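Long-range contact in thermosome subunit (PDB 3AQ1), which probably acts as an ATP-dependent group II chaperonin, binding unfolded proteins and helping them to fold: residues Val145-Asn150 against Ala345-Gly350. Numbering follows the deposited sequence.
Sequences VNVLEN and ALHVVG
Gly-350 N donates to Leu-346 O at 2.8 Å, one turn of helix 332-355, and it is against this turn that Val-145 and Val-147 lie. The methyl Val-147 CG2 sits 4.0 Å from that same Leu-346 O, while Val-145 comes in beside the glycine, its CG1 3.8 Å from Gly-350 CA. With no side chain on Gly-350, Val-145 meets bare helix backbone. No hydrogen bond crosses between 145-150 and 345-350; the join is made by van der Waals contact of valine and leucine methyls with helix backbone, Leu-346 CB and the His-347 imidazole.

Val-147 carries most of it. Its CG1 stands anti to the backbone N (chi1 -175°), a setting that brings this branch to Leu-346 CB at 3.8 Å. The same methyl also lies over one face of the His-347 imidazole, 4.1 Å above the plane and displaced toward the rim near NE2. Leu-148 reaches that ring differently: its CD2 comes in at the edge, in the ring plane, 3.4 Å from His-347 CE1, the two side chains running at about a right angle.

Behind the valines, Asn-146 is the N-cap of the short helix 147-150. Its OD1 accepts from Glu-149 N at 3.1 Å, a nearly straight bond (162° at the hydrogen) whose donor stands well above the carbonyl plane. Val-145 N makes a hydrogen bond with Glu-354 OE2, farther along helix 332-355, and the Leu-346 side chain also touches Ala-131 and Val-132 of helix 121-132 as well as Ile-151 and Ile-153.

Here an N-capped helical turn leading into strand 151-157 is packed onto a long helix, an arrangement consistent with the intermediate domain of the TCP-1 chaperonin fold.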
loop_
_atom_site.group_PDB
_atom_site.type_symbol
_atom_site.label_atom_id
_atom_site.label_comp_id
_atom_site.label_asym_id
_atom_site.label_seq_id
_atom_site.Cartn_x
_atom_site.Cartn_y
_atom_site.Cartn_z
ATOM N N VAL A 145 4.120 7.724 -2.127
ATOM C CA VAL A 145 3.330 6.953 -3.093
ATOM C C VAL A 145 1.926 6.640 -2.575
ATOM O O VAL A 145 1.732 5.683 -1.834
ATOM C CB VAL A 145 4.010 5.636 -3.476
ATOM C CG1 VAL A 145 3.125 4.860 -4.423
ATOM C CG2 VAL A 145 5.371 5.887 -4.112
ATOM N N ASN A 146 0.943 7.445 -2.967
ATOM C CA ASN A 146 -0.417 7.259 -2.474
ATOM C C ASN A 146 -1.260 6.305 -3.318
ATOM O O ASN A 146 -2.023 6.726 -4.179
ATOM C CB ASN A 146 -1.129 8.598 -2.316
ATOM C CG ASN A 146 -2.536 8.442 -1.738
ATOM O OD1 ASN A 146 -3.024 7.318 -1.544
ATOM N ND2 ASN A 146 -3.195 9.573 -1.464
ATOM N N VAL A 147 -1.139 5.015 -3.043
ATOM C CA VAL A 147 -1.847 4.002 -3.815
ATOM C C VAL A 147 -3.373 4.001 -3.609
ATOM O O VAL A 147 -4.124 3.873 -4.566
ATOM C CB VAL A 147 -1.226 2.615 -3.571
ATOM C CG1 VAL A 147 -1.878 1.559 -4.452
ATOM C CG2 VAL A 147 0.273 2.683 -3.850
ATOM N N LEU A 148 -3.835 4.174 -2.378
ATOM C CA LEU A 148 -5.272 4.172 -2.102
ATOM C C LEU A 148 -6.078 5.167 -2.951
ATOM O O LEU A 148 -7.145 4.829 -3.456
ATOM C CB LEU A 148 -5.536 4.422 -0.609
ATOM C CG LEU A 148 -4.799 3.497 0.368
ATOM C CD1 LEU A 148 -4.922 3.988 1.808
ATOM C CD2 LEU A 148 -5.268 2.039 0.245
ATOM N N GLU A 149 -5.562 6.384 -3.099
ATOM C CA GLU A 149 -6.282 7.473 -3.765
ATOM C C GLU A 149 -5.856 7.705 -5.221
ATOM O O GLU A 149 -6.661 8.103 -6.063
ATOM C CB GLU A 149 -6.086 8.783 -2.993
ATOM C CG GLU A 149 -6.619 8.787 -1.566
ATOM C CD GLU A 149 -6.386 10.114 -0.855
ATOM O OE1 GLU A 149 -5.981 11.095 -1.515
ATOM O OE2 GLU A 149 -6.607 10.177 0.369
ATOM N N ASN A 150 -4.583 7.479 -5.504
ATOM C CA ASN A 150 -4.045 7.735 -6.828
ATOM C C ASN A 150 -4.114 6.566 -7.811
ATOM O O ASN A 150 -3.851 6.743 -8.994
ATOM C CB ASN A 150 -2.611 8.243 -6.714
ATOM C CG ASN A 150 -2.548 9.711 -6.337
ATOM O OD1 ASN A 150 -3.462 10.474 -6.642
ATOM N ND2 ASN A 150 -1.467 10.113 -5.680
ATOM N N ALA A 345 0.699 -6.111 -4.762
ATOM C CA ALA A 345 1.973 -5.690 -5.335
ATOM C C ALA A 345 2.116 -4.171 -5.358
ATOM O O ALA A 345 3.181 -3.647 -5.045
ATOM C CB ALA A 345 2.161 -6.270 -6.715
ATOM N N LEU A 346 1.048 -3.470 -5.737
ATOM C CA LEU A 346 1.063 -2.011 -5.761
ATOM C C LEU A 346 1.501 -1.474 -4.398
ATOM O O LEU A 346 2.424 -0.673 -4.313
ATOM C CB LEU A 346 -0.310 -1.439 -6.161
ATOM C CG LEU A 346 -0.704 -1.532 -7.641
ATOM C CD1 LEU A 346 -2.194 -1.363 -7.845
ATOM C CD2 LEU A 346 0.067 -0.562 -8.495
ATOM N N HIS A 347 0.854 -1.949 -3.339
ATOM C CA HIS A 347 1.169 -1.546 -1.966
ATOM C C HIS A 347 2.605 -1.828 -1.543
ATOM O O HIS A 347 3.285 -0.928 -1.051
ATOM C CB HIS A 347 0.189 -2.180 -0.977
ATOM C CG HIS A 347 -1.152 -1.509 -0.958
ATOM N ND1 HIS A 347 -1.482 -0.531 -0.044
ATOM C CD2 HIS A 347 -2.238 -1.659 -1.755
ATOM C CE1 HIS A 347 -2.718 -0.121 -0.270
ATOM N NE2 HIS A 347 -3.199 -0.788 -1.304
ATOM N N VAL A 348 3.062 -3.065 -1.729
ATOM C CA VAL A 348 4.429 -3.427 -1.367
ATOM C C VAL A 348 5.433 -2.517 -2.069
ATOM O O VAL A 348 6.335 -1.963 -1.445
ATOM C CB VAL A 348 4.766 -4.906 -1.689
ATOM C CG1 VAL A 348 6.135 -5.244 -1.157
ATOM C CG2 VAL A 348 3.741 -5.830 -1.073
ATOM N N VAL A 349 5.282 -2.359 -3.370
ATOM C CA VAL A 349 6.164 -1.464 -4.107
ATOM C C VAL A 349 6.068 0.001 -3.627
ATOM O O VAL A 349 7.087 0.681 -3.458
ATOM C CB VAL A 349 5.912 -1.576 -5.603
ATOM C CG1 VAL A 349 6.847 -0.642 -6.373
ATOM C CG2 VAL A 349 6.109 -3.016 -6.028
ATOM N N GLY A 350 4.846 0.475 -3.398
ATOM C CA GLY A 350 4.645 1.797 -2.837
ATOM C C GLY A 350 5.408 1.977 -1.538
ATOM O O GLY A 350 6.190 2.910 -1.378
#